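Local coordinates for protein gamma tubulin complex adapter mto2 (PDB 6GDJ) that acts with its partner Mto1 to recruit the gamma-tubulin complex and promote cytoplasmic microtubule nucleation in fission yeast, here represented by its twin-cysteine dimerisation domain, at residues T11-M14 and R15-T18; Q31-N34 and H35-L39. All coordinates share one frame; numbering follows the deposited sequence.

Interaction 1 (T11-M14 and R15-T18); sequences TALM and RLRT
L13 and R17 meet one turn apart near the C-terminal end of the amphipathic helix 5-17, the first of three helices that make up this all-helical dimerisation domain. The backbone supplies the regular i to i+4 ladder. R15 N donates to T11 O and L16 N to A12 O, both at 2.9 Å, while R17 N reaches L13 O at 3.0 Å with a less straight N-H...O angle of 152°.

Apolar contact with a charged side chain forms the second layer. R17 CG stands anti to the carbonyl carbon (chi1 -70°), which sends the side chain back along the preceding turn; the extended run from CG to NE gives it the reach to bring its guanidinium to L13, whose CG lies over one face of the planar group. Between the two side chains the nearest atoms are L13 CD2 and R17 NH2, 3.6 Å apart. M14 CG approaches the same group obliquely, 3.8 Å from R17 NH1. The charge is answered from the next helix by a salt bridge from NE to E30, which should help to fix the rotation of the group. L13 itself turns inward to V29, E30 and V33, and A12 and L16 pack on helix 46-72; the helix thus presents a buried side and an exposed one.

R15, at the margin of the buried side where it touches L60, lays its aliphatic part along the turn before it, with CG 3.3 Å from T11 O. The last bond is local to the end of the stretch: with chi1 at 70°, T18 turns OG1 back to R15 O, donating in the carbonyl plane over 2.7 Å.

Interaction 2 (Q31-N34 and H35-L39); sequences QAVN and HAITL
H35 lies one turn beyond Q31, its ring lying obliquely beside Q31 O. The backbone bonds come first: H35 N to Q31 O, A36 N to A32 O and I37 N to V33 O all span 2.9 Å, and T38 N to N34 O is slightly longer at 3.1 Å. T38 OG1 also comes within 3.2 Å of N34 O, though the hydroxyl proton has another acceptor within reach, so this bond is not settled.

The imidazole makes a different kind of contact. H35 CG stands anti to the carbonyl carbon (chi1 -64°), which swings the ring toward the N-terminal side and leaves CD2 3.1 Å from Q31 O, an oxygen already bonded to H35 N. Helix 23-42 is the second of the three helices of the dimerisation domain, and this face of it is turned to the second subunit: H35 packs on A50 there, and Q31 and A32 on S54. Cutting H35 back to an alanine is likely to remove the imidazole's packing on A50 of the second subunit and the CD2 contact with Q31 O, opening a gap at the dimer interface, though the backbone bond to Q31 O would stay.

Apolar contacts belong to other faces of the helix. V33 CG1 and I37 CD1 meet at 4.2 Å, their side chains crossing at a slant, and both residues also pack on M9 of helix 5-17. A36 touches L51, C52 and L55 of helix 46-72.

From the N terminus, helix 5-17 comes first, with interaction 1 in its later part and just beyond; the chain then passes through a short connection into helix 23-42, where interaction 2 lies, before helix 46-72 completes the domain. Each contact closes no more than a turn of its own helix, and the two follow in series, neither nesting nor crossing. Their centres are about 15 Å apart, yet the helices meet directly, L13 CD2 lying 3.8 Å from V33 CG1. Both also rest on helix 46-72. The difference is outward: residues 31-39 reach the second subunit, whereas no other chain of the assembly touches residues 11-18.

Interaction 1 (T11-M14 and R15-T18)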
ATOM      1  N   THR A  11      11.177   0.828   8.455  1.00 17.09           N
ATOM      2  CA  THR A  11      11.661   2.206   8.649  1.00 18.68           C
ATOM      3  C   THR A  11      10.778   3.239   7.952  1.00 15.43           C
ATOM      4  O   THR A  11      10.441   4.287   8.468  1.00 16.61           O
ATOM      5  CB  THR A  11      13.113   2.303   8.174  1.00 19.18           C
ATOM      6  OG1 THR A  11      13.905   1.455   9.012  1.00 20.26           O
ATOM      7  CG2 THR A  11      13.635   3.765   8.221  1.00 20.12           C
ATOM      8  N   ALA A  12      10.383   2.913   6.692  1.00 15.94           N
ATOM      9  CA  ALA A  12       9.551   3.811   5.957  1.00 15.71           C
ATOM     10  C   ALA A  12       8.174   4.031   6.588  1.00 15.20           C
ATOM     11  O   ALA A  12       7.707   5.176   6.619  1.00 15.66           O
ATOM     12  CB  ALA A  12       9.385   3.306   4.515  1.00 16.06           C
ATOM     13  N   LEU A  13       7.590   2.972   7.153  1.00 15.04           N
ATOM     14  CA  LEU A  13       6.317   3.134   7.866  1.00 16.07           C
ATOM     15  C   LEU A  13       6.480   3.980   9.121  1.00 16.47           C
ATOM     16  O   LEU A  13       5.682   4.849   9.395  1.00 16.09           O
ATOM     17  CB  LEU A  13       5.756   1.796   8.221  1.00 17.80           C
ATOM     18  CG  LEU A  13       4.491   1.812   9.076  1.00 18.08           C
ATOM     19  CD1 LEU A  13       3.389   2.609   8.414  1.00 19.40           C
ATOM     20  CD2 LEU A  13       4.115   0.400   9.400  1.00 20.07           C
ATOM     21  N   MET A  14       7.565   3.729   9.845  1.00 15.92           N
ATOM     22  CA  MET A  14       7.803   4.516  11.050  1.00 16.62           C
ATOM     23  C   MET A  14       7.933   6.005  10.707  1.00 17.20           C
ATOM     24  O   MET A  14       7.438   6.875  11.435  1.00 18.10           O
ATOM     25  CB  MET A  14       9.046   3.979  11.748  1.00 16.04           C
ATOM     26  CG  MET A  14       8.803   2.651  12.418  1.00 19.31           C
ATOM     27  SD  MET A  14      10.238   1.867  13.170  1.00 25.32           S
ATOM     28  CE  MET A  14      10.458   2.952  14.510  1.00 30.13           C
ATOM     29  N   ARG A  15       8.653   6.319   9.597  1.00 16.37           N
ATOM     30  CA  ARG A  15       8.733   7.669   9.145  1.00 15.82           C
ATOM     31  C   ARG A  15       7.336   8.243   8.789  1.00 15.68           C
ATOM     32  O   ARG A  15       6.999   9.352   9.166  1.00 16.94           O
ATOM     33  CB  ARG A  15       9.742   7.818   8.046  1.00 16.12           C
ATOM     34  CG  ARG A  15      11.157   7.554   8.500  1.00 18.45           C
ATOM     35  CD  ARG A  15      12.125   7.611   7.312  1.00 19.00           C
ATOM     36  NE  ARG A  15      12.245   8.941   6.745  1.00 19.70           N
ATOM     37  CZ  ARG A  15      12.641   9.188   5.486  1.00 19.93           C
ATOM     38  NH1 ARG A  15      13.046   8.214   4.715  1.00 19.73           N
ATOM     39  NH2 ARG A  15      12.651  10.401   5.050  1.00 21.74           N
ATOM     40  N   LEU A  16       6.561   7.475   8.004  1.00 16.31           N
ATOM     41  CA  LEU A  16       5.230   7.957   7.628  1.00 15.68           C
ATOM     42  C   LEU A  16       4.370   8.290   8.832  1.00 16.28           C
ATOM     43  O   LEU A  16       3.716   9.300   8.820  1.00 16.22           O
ATOM     44  CB  LEU A  16       4.560   6.866   6.809  1.00 16.94           C
ATOM     45  CG  LEU A  16       3.111   7.157   6.403  1.00 17.53           C
ATOM     46  CD1 LEU A  16       3.013   8.474   5.646  1.00 19.27           C
ATOM     47  CD2 LEU A  16       2.507   5.946   5.665  1.00 19.06           C
ATOM     48  N   ARG A  17       4.454   7.497   9.900  1.00 15.06           N
ATOM     49  CA  ARG A  17       3.575   7.749  11.063  1.00 16.32           C
ATOM     50  C   ARG A  17       3.834   9.105  11.655  1.00 18.59           C
ATOM     51  O   ARG A  17       2.943   9.742  12.169  1.00 19.45           O
ATOM     52  CB  ARG A  17       3.847   6.711  12.153  1.00 16.50           C
ATOM     53  CG  ARG A  17       3.428   5.351  11.890  1.00 17.96           C
ATOM     54  CD  ARG A  17       3.840   4.478  13.040  1.00 27.44           C
ATOM     55  NE  ARG A  17       3.508   3.122  12.814  1.00 22.34           N
ATOM     56  CZ  ARG A  17       4.204   2.080  13.250  1.00 23.46           C
ATOM     57  NH1 ARG A  17       5.345   2.253  13.958  1.00 27.78           N
ATOM     58  NH2 ARG A  17       3.840   0.851  12.921  1.00 26.64           N
ATOM     59  N   THR A  18       5.083   9.587  11.542  1.00 16.60           N
ATOM     60  CA  THR A  18       5.394  10.896  12.132  1.00 18.41           C
ATOM     61  C   THR A  18       4.795  12.092  11.408  1.00 19.96           C
ATOM     62  O   THR A  18       4.844  13.194  11.929  1.00 19.99           O
ATOM     63  CB  THR A  18       6.922  11.129  12.209  1.00 18.63           C
ATOM     64  OG1 THR A  18       7.493  11.329  10.903  1.00 19.29           O
ATOM     65  CG2 THR A  18       7.605  10.060  12.919  1.00 19.36           C
TER

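Interaction 2 (Q31-N34 and H35-L39)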
ATOM      1  N   GLN A  31      -2.002  -2.117   8.066  1.00 16.03           N
ATOM      2  CA  GLN A  31      -2.494  -3.489   7.967  1.00 16.34           C
ATOM      3  C   GLN A  31      -1.743  -4.243   6.832  1.00 15.30           C
ATOM      4  O   GLN A  31      -1.349  -5.381   7.012  1.00 15.96           O
ATOM      5  CB  GLN A  31      -4.003  -3.501   7.755  1.00 19.49           C
ATOM      6  CG  GLN A  31      -4.785  -2.954   8.910  1.00 20.66           C
ATOM      7  CD  GLN A  31      -4.939  -3.911  10.000  1.00 22.71           C
ATOM      8  OE1 GLN A  31      -4.295  -4.968   9.991  1.00 27.49           O
ATOM      9  NE2 GLN A  31      -5.832  -3.587  10.965  1.00 21.78           N
ATOM     10  N   ALA A  32      -1.534  -3.534   5.712  1.00 15.32           N
ATOM     11  CA  ALA A  32      -0.794  -4.174   4.594  1.00 16.33           C
ATOM     12  C   ALA A  32       0.652  -4.527   4.978  1.00 16.41           C
ATOM     13  O   ALA A  32       1.123  -5.599   4.711  1.00 15.93           O
ATOM     14  CB  ALA A  32      -0.810  -3.316   3.369  1.00 17.21           C
ATOM     15  N   VAL A  33       1.292  -3.593   5.651  1.00 15.21           N
ATOM     16  CA  VAL A  33       2.652  -3.818   6.120  1.00 15.62           C
ATOM     17  C   VAL A  33       2.689  -4.990   7.077  1.00 15.54           C
ATOM     18  O   VAL A  33       3.544  -5.841   7.006  1.00 16.74           O
ATOM     19  CB  VAL A  33       3.252  -2.560   6.734  1.00 16.08           C
ATOM     20  CG1 VAL A  33       4.577  -2.874   7.475  1.00 17.74           C
ATOM     21  CG2 VAL A  33       3.531  -1.548   5.671  1.00 16.94           C
ATOM     22  N   ASN A  34       1.705  -5.024   7.967  1.00 16.57           N
ATOM     23  CA  ASN A  34       1.604  -6.102   8.872  1.00 18.56           C
ATOM     24  C   ASN A  34       1.415  -7.498   8.238  1.00 16.33           C
ATOM     25  O   ASN A  34       2.041  -8.485   8.614  1.00 17.34           O
ATOM     26  CB  ASN A  34       0.544  -5.768   9.879  1.00 21.61           C
ATOM     27  CG  ASN A  34       0.627  -6.635  11.005  1.00 28.74           C
ATOM     28  OD1 ASN A  34       1.593  -6.545  11.849  1.00 40.26           O
ATOM     29  ND2 ASN A  34      -0.262  -7.600  10.980  1.00 25.99           N
ATOM     30  N   HIS A  35       0.558  -7.578   7.196  1.00 16.09           N
ATOM     31  CA  HIS A  35       0.441  -8.813   6.470  1.00 16.80           C
ATOM     32  C   HIS A  35       1.728  -9.165   5.717  1.00 16.60           C
ATOM     33  O   HIS A  35       2.074 -10.337   5.621  1.00 16.91           O
ATOM     34  CB  HIS A  35      -0.766  -8.778   5.512  1.00 16.91           C
ATOM     35  CG  HIS A  35      -2.069  -8.661   6.210  1.00 17.74           C
ATOM     36  ND1 HIS A  35      -2.393  -9.458   7.289  1.00 20.06           N
ATOM     37  CD2 HIS A  35      -3.092  -7.793   6.046  1.00 16.51           C
ATOM     38  CE1 HIS A  35      -3.605  -9.133   7.713  1.00 18.63           C
ATOM     39  NE2 HIS A  35      -4.056  -8.122   6.977  1.00 19.20           N
ATOM     40  N   ALA A  36       2.457  -8.151   5.223  1.00 16.17           N
ATOM     41  CA  ALA A  36       3.739  -8.422   4.601  1.00 17.17           C
ATOM     42  C   ALA A  36       4.720  -9.019   5.566  1.00 16.71           C
ATOM     43  O   ALA A  36       5.462  -9.947   5.230  1.00 19.05           O
ATOM     44  CB  ALA A  36       4.287  -7.163   3.943  1.00 18.12           C
ATOM     45  N   ILE A  37       4.740  -8.505   6.769  1.00 16.97           N
ATOM     46  CA  ILE A  37       5.615  -9.096   7.809  1.00 18.60           C
ATOM     47  C   ILE A  37       5.257 -10.583   8.032  1.00 17.77           C
ATOM     48  O   ILE A  37       6.126 -11.438   8.111  1.00 19.61           O
ATOM     49  CB  ILE A  37       5.558  -8.316   9.136  1.00 17.50           C
ATOM     50  CG1 ILE A  37       6.086  -6.896   8.921  1.00 19.25           C
ATOM     51  CG2 ILE A  37       6.278  -9.053  10.240  1.00 18.91           C
ATOM     52  CD1 ILE A  37       5.783  -5.933  10.049  1.00 23.11           C
ATOM     53  N   THR A  38       3.941 -10.871   8.127  1.00 17.00           N
ATOM     54  CA  THR A  38       3.509 -12.254   8.266  1.00 18.02           C
ATOM     55  C   THR A  38       4.046 -13.107   7.143  1.00 20.54           C
ATOM     56  O   THR A  38       4.522 -14.196   7.369  1.00 21.41           O
ATOM     57  CB  THR A  38       2.002 -12.354   8.383  1.00 17.36           C
ATOM     58  OG1 THR A  38       1.563 -11.552   9.447  1.00 18.55           O
ATOM     59  CG2 THR A  38       1.537 -13.784   8.533  1.00 18.15           C
ATOM     60  N   LEU A  39       3.940 -12.595   5.892  1.00 19.09           N
ATOM     61  CA  LEU A  39       4.431 -13.372   4.757  1.00 21.67           C
ATOM     62  C   LEU A  39       5.965 -13.559   4.775  1.00 22.44           C
ATOM     63  O   LEU A  39       6.448 -14.610   4.449  1.00 25.77           O
ATOM     64  CB  LEU A  39       4.033 -12.665   3.443  1.00 20.45           C
ATOM     65  CG  LEU A  39       2.538 -12.677   3.130  1.00 19.62           C
ATOM     66  CD1 LEU A  39       2.140 -11.712   2.085  1.00 21.87           C
ATOM     67  CD2 LEU A  39       2.127 -14.077   2.779  1.00 22.60           C
TER